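Uncharacterized protein (PDB 1ZJJ) is a putative magnesium-dependent phosphatase of the haloacid dehalogenase superfamily, probably removing phosphate groups from a substrate that has not been identified. Local coordinates at residues T44-M49 with L94-Q99; K79-G84 with T147-N152; K120-G125 with T139-N144. All coordinates share one frame; numbering follows the deposited sequence.

Interaction 1 of 3, residues T44-M49 with L94-Q99; sequences TKTPEM and LVKEMQ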
loop_
_atom_site.group_PDB
_atom_site.type_symbol
_atom_site.label_atom_id
_atom_site.label_comp_id
_atom_site.label_asym_id
_atom_site.label_seq_id
_atom_site.Cartn_x
_atom_site.Cartn_y
_atom_site.Cartn_z
ATOM N N THR B 44 -9.864 -15.110 -3.422
ATOM C CA THR B 44 -10.529 -14.839 -4.704
ATOM C C THR B 44 -11.491 -15.961 -5.150
ATOM O O THR B 44 -12.372 -15.766 -5.980
ATOM C CB THR B 44 -9.465 -14.606 -5.784
ATOM O OG1 THR B 44 -8.713 -15.805 -5.967
ATOM C CG2 THR B 44 -8.514 -13.480 -5.371
ATOM N N LYS B 45 -11.276 -17.176 -4.610
ATOM C CA LYS B 45 -12.089 -18.312 -5.056
ATOM C C LYS B 45 -12.834 -18.985 -3.901
ATOM O O LYS B 45 -12.425 -18.931 -2.750
ATOM C CB LYS B 45 -11.157 -19.334 -5.717
ATOM C CG LYS B 45 -10.621 -18.860 -7.072
ATOM C CD LYS B 45 -9.828 -19.953 -7.796
ATOM C CE LYS B 45 -9.310 -19.496 -9.166
ATOM N NZ LYS B 45 -8.144 -18.631 -8.988
ATOM N N THR B 46 -13.991 -19.603 -4.232
ATOM C CA THR B 46 -14.704 -20.356 -3.201
ATOM C C THR B 46 -14.124 -21.754 -3.019
ATOM O O THR B 46 -13.386 -22.271 -3.850
ATOM C CB THR B 46 -16.180 -20.513 -3.588
ATOM O OG1 THR B 46 -16.272 -21.171 -4.851
ATOM C CG2 THR B 46 -16.883 -19.156 -3.655
ATOM N N PRO B 47 -14.451 -22.343 -1.865
ATOM C CA PRO B 47 -14.139 -23.740 -1.602
ATOM C C PRO B 47 -14.599 -24.631 -2.763
ATOM O O PRO B 47 -13.925 -25.567 -3.166
ATOM C CB PRO B 47 -14.822 -24.129 -0.295
ATOM C CG PRO B 47 -14.968 -22.804 0.454
ATOM C CD PRO B 47 -15.185 -21.770 -0.744
ATOM N N GLU B 48 -15.817 -24.346 -3.268
ATOM C CA GLU B 48 -16.308 -25.088 -4.424
ATOM C C GLU B 48 -15.366 -24.979 -5.624
ATOM O O GLU B 48 -15.020 -25.961 -6.270
ATOM C CB GLU B 48 -17.688 -24.544 -4.787
ATOM C CG GLU B 48 -18.754 -24.976 -3.783
ATOM C CD GLU B 48 -18.832 -23.945 -2.684
ATOM O OE1 GLU B 48 -18.614 -22.780 -2.979
ATOM O OE2 GLU B 48 -19.085 -24.322 -1.531
ATOM N N MET B 49 -14.964 -23.748 -5.931
ATOM C CA MET B 49 -14.059 -23.493 -7.045
ATOM C C MET B 49 -12.754 -24.238 -6.833
ATOM O O MET B 49 -12.176 -24.777 -7.774
ATOM C CB MET B 49 -13.769 -21.993 -7.179
ATOM C CG MET B 49 -14.866 -21.182 -7.857
ATOM S SD MET B 49 -14.532 -19.397 -7.853
ATOM C CE MET B 49 -15.810 -18.815 -6.784
ATOM N N LEU B 94 -14.650 -13.836 -2.266
ATOM C CA LEU B 94 -14.870 -13.024 -1.083
ATOM C C LEU B 94 -16.263 -12.399 -1.072
ATOM O O LEU B 94 -16.933 -12.394 -0.038
ATOM C CB LEU B 94 -13.799 -11.934 -0.985
ATOM C CG LEU B 94 -13.818 -11.063 0.275
ATOM C CD1 LEU B 94 -13.764 -11.941 1.528
ATOM C CD2 LEU B 94 -12.640 -10.086 0.233
ATOM N N VAL B 95 -16.700 -11.882 -2.218
ATOM C CA VAL B 95 -18.021 -11.269 -2.306
ATOM C C VAL B 95 -19.095 -12.282 -1.942
ATOM O O VAL B 95 -20.040 -11.958 -1.227
ATOM C CB VAL B 95 -18.315 -10.721 -3.725
ATOM C CG1 VAL B 95 -19.800 -10.389 -3.850
ATOM C CG2 VAL B 95 -17.490 -9.466 -3.987
ATOM N N LYS B 96 -18.943 -13.510 -2.435
ATOM C CA LYS B 96 -19.901 -14.577 -2.156
ATOM C C LYS B 96 -19.993 -14.895 -0.666
ATOM O O LYS B 96 -21.086 -15.095 -0.130
ATOM C CB LYS B 96 -19.511 -15.843 -2.915
ATOM C CG LYS B 96 -19.420 -15.660 -4.417
ATOM C CD LYS B 96 -20.546 -16.368 -5.132
ATOM C CE LYS B 96 -20.622 -15.915 -6.578
ATOM N NZ LYS B 96 -20.977 -17.031 -7.497
ATOM N N GLU B 97 -18.843 -14.959 -0.000
ATOM C CA GLU B 97 -18.817 -15.248 1.431
ATOM C C GLU B 97 -19.483 -14.127 2.221
ATOM O O GLU B 97 -20.166 -14.383 3.209
ATOM C CB GLU B 97 -17.375 -15.427 1.922
ATOM C CG GLU B 97 -16.660 -16.619 1.320
ATOM C CD GLU B 97 -17.223 -17.957 1.781
ATOM O OE1 GLU B 97 -18.233 -17.978 2.521
ATOM O OE2 GLU B 97 -16.648 -18.997 1.393
ATOM N N MET B 98 -19.280 -12.887 1.796
ATOM C CA MET B 98 -19.885 -11.763 2.500
ATOM C C MET B 98 -21.392 -11.735 2.242
ATOM O O MET B 98 -22.175 -11.393 3.129
ATOM C CB MET B 98 -19.228 -10.444 2.078
ATOM C CG MET B 98 -17.749 -10.328 2.476
ATOM S SD MET B 98 -17.475 -10.505 4.267
ATOM C CE MET B 98 -17.168 -12.279 4.391
ATOM N N GLN B 99 -21.800 -12.110 1.034
ATOM C CA GLN B 99 -23.221 -12.145 0.712
ATOM C C GLN B 99 -23.891 -13.187 1.606
ATOM O O GLN B 99 -25.005 -12.979 2.087
ATOM C CB GLN B 99 -23.433 -12.501 -0.763
ATOM C CG GLN B 99 -22.858 -11.471 -1.720
ATOM C CD GLN B 99 -23.080 -11.817 -3.182
ATOM O OE1 GLN B 99 -22.906 -12.961 -3.596
ATOM N NE2 GLN B 99 -23.445 -10.818 -3.975
HETATM O O HOH W 1 -14.396 -18.493 -0.017
#
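Pro47 and Glu97 meet through van der Waals contact, the proline CD lying 3.8 Å from OE2 of the glutamate, the two side chains coming from opposite directions. A looser apolar touch lies beside it, Thr46 CG2 being 4.3 Å from Lys96 CB, so the aliphatic base of an exposed lysine covers a buried threonine methyl. Glu97 gets its carboxylate across by folding at chi2 (-68°), which bends the chain toward the loop.

No direct hydrogen bond joins the segments. One water bridges them instead: it donates to Glu97 OE2 at 2.7 Å and only weakly to the backbone oxygen of Lys45. OE1 of the same carboxylate is taken by a salt bridge to Arg74, so both oxygens of this buried acid have polar partners.

Within 44-49, Thr46 is the N-cap of helix 47-56. Its OG1 accepts from Met49 N at 3.1 Å, and the pair forms a capping box in which the return bond, Thr46 N to Met49 SD, is long and weak. Threonine suits a cap because its short side chain brings a hydroxyl to first-turn N-H groups, and proline suits that turn, where its missing N-H costs nothing.

The loop leading from strand 36-40 of the core sheet into helix 47-56 thus abuts helix 92-101, whose Leu94 and Met98 pack on strands 86-89 and 121-124 of the second sheet and whose Met98 also touches helix 69-80.

Interaction 2 of 3, residues K79-G84 with T147-N152; sequences KHLDPG and TFIGTN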
loop_
_atom_site.group_PDB
_atom_site.type_symbol
_atom_site.label_atom_id
_atom_site.label_comp_id
_atom_site.label_asym_id
_atom_site.label_seq_id
_atom_site.Cartn_x
_atom_site.Cartn_y
_atom_site.Cartn_z
ATOM N N LYS B 79 -18.897 -14.768 14.305
ATOM C CA LYS B 79 -18.630 -15.078 15.702
ATOM C C LYS B 79 -18.215 -13.922 16.604
ATOM O O LYS B 79 -18.589 -13.897 17.776
ATOM C CB LYS B 79 -17.550 -16.161 15.784
ATOM C CG LYS B 79 -17.276 -16.666 17.185
ATOM C CD LYS B 79 -16.250 -17.790 17.170
ATOM C CE LYS B 79 -16.252 -18.524 18.497
ATOM N NZ LYS B 79 -15.150 -19.519 18.605
ATOM N N HIS B 80 -17.474 -12.959 16.066
ATOM C CA HIS B 80 -16.955 -11.868 16.882
ATOM C C HIS B 80 -17.375 -10.427 16.598
ATOM O O HIS B 80 -16.933 -9.524 17.299
ATOM C CB HIS B 80 -15.423 -11.933 16.865
ATOM C CG HIS B 80 -14.869 -13.240 17.334
ATOM N ND1 HIS B 80 -14.991 -13.675 18.638
ATOM C CD2 HIS B 80 -14.201 -14.218 16.675
ATOM C CE1 HIS B 80 -14.423 -14.862 18.760
ATOM N NE2 HIS B 80 -13.937 -15.214 17.582
ATOM N N LEU B 81 -18.205 -10.185 15.591
ATOM C CA LEU B 81 -18.590 -8.807 15.307
ATOM C C LEU B 81 -20.098 -8.634 15.273
ATOM O O LEU B 81 -20.843 -9.613 15.264
ATOM C CB LEU B 81 -17.983 -8.356 13.975
ATOM C CG LEU B 81 -16.460 -8.485 13.839
ATOM C CD1 LEU B 81 -16.053 -8.143 12.403
ATOM C CD2 LEU B 81 -15.751 -7.562 14.832
ATOM N N ASP B 82 -20.546 -7.383 15.262
ATOM C CA ASP B 82 -21.975 -7.097 15.219
ATOM C C ASP B 82 -22.409 -6.859 13.784
ATOM O O ASP B 82 -21.810 -6.063 13.071
ATOM C CB ASP B 82 -22.291 -5.875 16.071
ATOM C CG ASP B 82 -21.780 -6.014 17.481
ATOM O OD1 ASP B 82 -22.107 -7.026 18.137
ATOM O OD2 ASP B 82 -21.043 -5.114 17.927
ATOM N N PRO B 83 -23.470 -7.546 13.345
ATOM C CA PRO B 83 -23.964 -7.396 11.977
ATOM C C PRO B 83 -24.110 -5.938 11.545
ATOM O O PRO B 83 -24.652 -5.111 12.275
ATOM C CB PRO B 83 -25.297 -8.136 12.016
ATOM C CG PRO B 83 -25.040 -9.216 13.023
ATOM C CD PRO B 83 -24.341 -8.447 14.116
ATOM N N GLY B 84 -23.623 -5.644 10.344
ATOM C CA GLY B 84 -23.684 -4.299 9.806
ATOM C C GLY B 84 -23.337 -4.373 8.332
ATOM O O GLY B 84 -22.823 -5.397 7.863
ATOM N N THR B 147 -15.062 -1.261 10.594
ATOM C CA THR B 147 -14.031 -2.240 10.925
ATOM C C THR B 147 -13.118 -2.403 9.703
ATOM O O THR B 147 -13.582 -2.370 8.566
ATOM C CB THR B 147 -14.649 -3.616 11.264
ATOM O OG1 THR B 147 -15.756 -3.441 12.160
ATOM C CG2 THR B 147 -13.611 -4.508 11.932
ATOM N N PHE B 148 -11.823 -2.563 9.947
ATOM C CA PHE B 148 -10.842 -2.739 8.883
ATOM C C PHE B 148 -10.401 -4.201 8.995
ATOM O O PHE B 148 -9.669 -4.565 9.916
ATOM C CB PHE B 148 -9.670 -1.773 9.116
ATOM C CG PHE B 148 -8.554 -1.859 8.096
ATOM C CD1 PHE B 148 -8.668 -2.638 6.947
ATOM C CD2 PHE B 148 -7.381 -1.130 8.295
ATOM C CE1 PHE B 148 -7.619 -2.690 6.008
ATOM C CE2 PHE B 148 -6.331 -1.174 7.367
ATOM C CZ PHE B 148 -6.447 -1.951 6.226
ATOM N N ILE B 149 -10.885 -5.030 8.073
ATOM C CA ILE B 149 -10.580 -6.465 8.053
ATOM C C ILE B 149 -9.834 -6.891 6.787
ATOM O O ILE B 149 -10.279 -6.613 5.670
ATOM C CB ILE B 149 -11.877 -7.304 8.127
ATOM C CG1 ILE B 149 -12.677 -6.913 9.366
ATOM C CG2 ILE B 149 -11.542 -8.798 8.151
ATOM C CD1 ILE B 149 -14.150 -7.287 9.278
ATOM N N GLY B 150 -8.708 -7.573 6.966
ATOM C CA GLY B 150 -7.932 -8.043 5.831
ATOM C C GLY B 150 -7.992 -9.559 5.771
ATOM O O GLY B 150 -7.807 -10.214 6.788
ATOM N N THR B 151 -8.251 -10.128 4.596
ATOM C CA THR B 151 -8.338 -11.582 4.503
ATOM C C THR B 151 -7.026 -12.299 4.799
ATOM O O THR B 151 -7.024 -13.329 5.463
ATOM C CB THR B 151 -8.853 -12.052 3.114
ATOM O OG1 THR B 151 -7.955 -11.616 2.087
ATOM C CG2 THR B 151 -10.248 -11.500 2.849
ATOM N N ASN B 152 -5.916 -11.757 4.313
ATOM C CA ASN B 152 -4.616 -12.380 4.530
ATOM C C ASN B 152 -3.494 -11.365 4.369
ATOM O O ASN B 152 -3.654 -10.351 3.694
ATOM C CB ASN B 152 -4.426 -13.551 3.565
ATOM C CG ASN B 152 -4.608 -13.151 2.127
ATOM O OD1 ASN B 152 -5.698 -12.764 1.716
ATOM N ND2 ASN B 152 -3.537 -13.236 1.350
#
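Leu81 and Ile149 meet by methyl groups, and the flat groups of the two segments stand around that contact without joining in it. The His80 ring has Lys79 CG on one face, 3.6 Å above the plane and shifted toward the rim, and its NE2 and the lysine NZ both find Glu194. The Asn152 amide receives Thr151 OG1 in its carbonyl plane, 2.6 Å from OD1, with a C=O...donor angle of 151°. The Phe148 ring is turned to the other side of the strand, among Ile171, Leu174 and Thr178 of helix 167-178.

That alternation belongs to a three-layer alpha/beta/alpha domain, consistent with the cap of UmpH-like haloacid dehalogenase enzymes. Strand 147-150 is an inner strand of its parallel sheet, with Phe148 facing one helical layer and Ile149 facing the other, that of helix 69-80.

Leu81, the first residue to leave that helix, points its side chain back at the strand. Leu81 CD1 and Ile149 CD1 approach tip to tip at 3.8 Å. With Ile149 CG1 anti to the carbonyl carbon (chi1 -56°) and chi2 extended at 159°, the longer branch sends its terminal methyl out to the leucine. Both residue types suit the place because each carries a methyl at the end of an apolar branch, and isoleucine, being beta-branched, also suits a strand. Leu81 CD1 also lies 4.4 Å from Thr147 CG2, a looser touch.

Thr147 offers its methyl to Leu81, while its OG1 is hydrogen-bonded to His121 ND1; that histidine lies against Leu81 as well, and joins the turn after helix 69-80 to the start of strand 147-150 through a second bond, from its NE2 to the backbone oxygen of Asp82.

Interaction 3 of 3, residues K120-G125 with T139-N144; sequences KHVVVG and TLAIRN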
loop_
_atom_site.group_PDB
_atom_site.type_symbol
_atom_site.label_atom_id
_atom_site.label_comp_id
_atom_site.label_asym_id
_atom_site.label_seq_id
_atom_site.Cartn_x
_atom_site.Cartn_y
_atom_site.Cartn_z
ATOM N N LYS B 120 -20.378 -0.430 8.000
ATOM C CA LYS B 120 -19.926 -0.783 9.345
ATOM C C LYS B 120 -18.666 -1.659 9.330
ATOM O O LYS B 120 -17.905 -1.684 10.302
ATOM C CB LYS B 120 -21.044 -1.513 10.105
ATOM C CG LYS B 120 -22.272 -0.660 10.401
ATOM C CD LYS B 120 -21.922 0.503 11.319
ATOM C CE LYS B 120 -23.126 1.403 11.584
ATOM N NZ LYS B 120 -24.157 0.751 12.443
ATOM N N HIS B 121 -18.453 -2.372 8.228
ATOM C CA HIS B 121 -17.295 -3.253 8.092
ATOM C C HIS B 121 -16.680 -3.161 6.698
ATOM O O HIS B 121 -17.393 -3.195 5.693
ATOM C CB HIS B 121 -17.706 -4.713 8.343
ATOM C CG HIS B 121 -18.452 -4.929 9.621
ATOM N ND1 HIS B 121 -17.871 -4.779 10.863
ATOM C CD2 HIS B 121 -19.740 -5.287 9.855
ATOM C CE1 HIS B 121 -18.763 -5.034 11.802
ATOM N NE2 HIS B 121 -19.908 -5.344 11.215
ATOM N N VAL B 122 -15.357 -3.040 6.641
ATOM C CA VAL B 122 -14.648 -3.001 5.370
ATOM C C VAL B 122 -13.787 -4.261 5.307
ATOM O O VAL B 122 -12.953 -4.494 6.181
ATOM C CB VAL B 122 -13.744 -1.762 5.248
ATOM C CG1 VAL B 122 -12.968 -1.824 3.939
ATOM C CG2 VAL B 122 -14.588 -0.495 5.299
ATOM N N VAL B 123 -14.018 -5.087 4.292
ATOM C CA VAL B 123 -13.282 -6.338 4.127
ATOM C C VAL B 123 -12.396 -6.238 2.884
ATOM O O VAL B 123 -12.879 -5.975 1.777
ATOM C CB VAL B 123 -14.254 -7.534 4.002
ATOM C CG1 VAL B 123 -13.476 -8.823 3.790
ATOM C CG2 VAL B 123 -15.099 -7.652 5.268
ATOM N N VAL B 124 -11.099 -6.455 3.075
ATOM C CA VAL B 124 -10.134 -6.334 1.993
ATOM C C VAL B 124 -9.381 -7.621 1.713
ATOM O O VAL B 124 -8.717 -8.161 2.592
ATOM C CB VAL B 124 -9.096 -5.238 2.324
ATOM C CG1 VAL B 124 -8.185 -4.977 1.125
ATOM C CG2 VAL B 124 -9.807 -3.965 2.760
ATOM N N GLY B 125 -9.496 -8.101 0.480
ATOM C CA GLY B 125 -8.793 -9.297 0.060
ATOM C C GLY B 125 -8.093 -8.942 -1.238
ATOM O O GLY B 125 -8.052 -7.767 -1.620
ATOM N N THR B 139 -11.204 3.803 2.626
ATOM C CA THR B 139 -10.532 4.693 3.559
ATOM C C THR B 139 -11.545 5.585 4.277
ATOM O O THR B 139 -11.490 5.748 5.499
ATOM C CB THR B 139 -9.493 5.575 2.819
ATOM O OG1 THR B 139 -8.424 4.747 2.349
ATOM C CG2 THR B 139 -8.932 6.648 3.731
ATOM N N LEU B 140 -12.464 6.167 3.515
ATOM C CA LEU B 140 -13.481 7.035 4.098
ATOM C C LEU B 140 -14.308 6.257 5.114
ATOM O O LEU B 140 -14.570 6.744 6.211
ATOM C CB LEU B 140 -14.392 7.605 3.003
ATOM C CG LEU B 140 -13.760 8.674 2.100
ATOM C CD1 LEU B 140 -14.692 9.022 0.957
ATOM C CD2 LEU B 140 -13.447 9.909 2.927
ATOM N N ALA B 141 -14.695 5.038 4.755
ATOM C CA ALA B 141 -15.498 4.200 5.643
ATOM C C ALA B 141 -14.738 3.808 6.912
ATOM O O ALA B 141 -15.243 3.967 8.019
ATOM C CB ALA B 141 -15.961 2.960 4.899
ATOM N N ILE B 142 -13.516 3.301 6.755
ATOM C CA ILE B 142 -12.711 2.909 7.914
ATOM C C ILE B 142 -12.467 4.116 8.829
ATOM O O ILE B 142 -12.471 3.980 10.058
ATOM C CB ILE B 142 -11.357 2.319 7.481
ATOM C CG1 ILE B 142 -11.583 0.976 6.780
ATOM C CG2 ILE B 142 -10.440 2.170 8.696
ATOM C CD1 ILE B 142 -10.333 0.419 6.108
ATOM N N ARG B 143 -12.246 5.287 8.229
ATOM C CA ARG B 143 -12.029 6.513 8.999
ATOM C C ARG B 143 -13.304 6.950 9.702
ATOM O O ARG B 143 -13.271 7.704 10.675
ATOM C CB ARG B 143 -11.545 7.640 8.080
ATOM C CG ARG B 143 -10.061 7.794 8.131
ATOM C CD ARG B 143 -9.540 8.669 7.047
ATOM N NE ARG B 143 -8.089 8.604 7.069
ATOM C CZ ARG B 143 -7.337 9.166 8.002
ATOM N NH1 ARG B 143 -7.894 9.847 8.993
ATOM N NH2 ARG B 143 -6.021 9.032 7.947
ATOM N N ASN B 144 -14.431 6.479 9.191
ATOM C CA ASN B 144 -15.720 6.809 9.782
ATOM C C ASN B 144 -16.102 5.810 10.879
ATOM O O ASN B 144 -17.214 5.845 11.419
ATOM C CB ASN B 144 -16.797 6.833 8.705
ATOM C CG ASN B 144 -18.106 7.410 9.206
ATOM O OD1 ASN B 144 -18.128 8.473 9.826
ATOM N ND2 ASN B 144 -19.204 6.722 8.923
#
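Val122 on the strand packs against two consecutive helix residues, Ala141 and Ile142, and all three are buried. Along the helix, Thr139 comes first and faces away from the strand, its side chain packing on Pro165 of the second subunit. Leu140 packs on Ile163 of that subunit.

Ala141 points toward the strand, its CB 3.7 Å from Val122 CG2. A single methyl suits this place, because it lets the helix backbone come close to the sheet.

Ile142 supplies most of the helix side of the contact. Its CG1 is 3.7 Å from Val122 CG2 and 3.8 Å from Val122 CB, while Ile142 CD1 lies 4.1 Å from Val122 CG1. The two side chains cross at about a right angle. Because Val122 CG1 is anti to the backbone N (chi1 176°), both of its methyls spread over the longer isoleucine branch. With an alanine here the CG1-CD1 branch is gone, which is likely to open a gap beside Val122 and leave the Phe148 ring without the methyl packed against it.

Arg143 does not reach the strand; Thr139 CG2 lies at the edge of its guanidinium, in plane, and its NH2 is bonded to Ala177 O. Asn144 follows, its N bonded to Ala141 O at 2.9 Å as the helix ends.

Valine, beta-branched, fits the strand, and the helix returns an apolar face to it: this is the packing of a beta-alpha-beta crossover, made here by strand 121-124, helix 132-143 and strand 147-150.

Interactions 2 and 3 lie close together, their centres about 10 Å apart, and share the four-stranded parallel sheet in which strands 121-124 and 147-150 are neighbours. They touch opposite helical layers, helix 69-80 in one and helix 132-143 in the other. Along the chain, interaction 3 is nested inside the loop closed by interaction 2. Interaction 1, about 16 Å from interaction 2 and 19 Å from interaction 3, alternates with the former and precedes the latter. Its Leu94 touches Thr151, Val123 and Gly125. Interaction 1 thus joins the magnesium-bearing core to the second domain, probably the cap, whose two helical layers the other two pack onto its sheet.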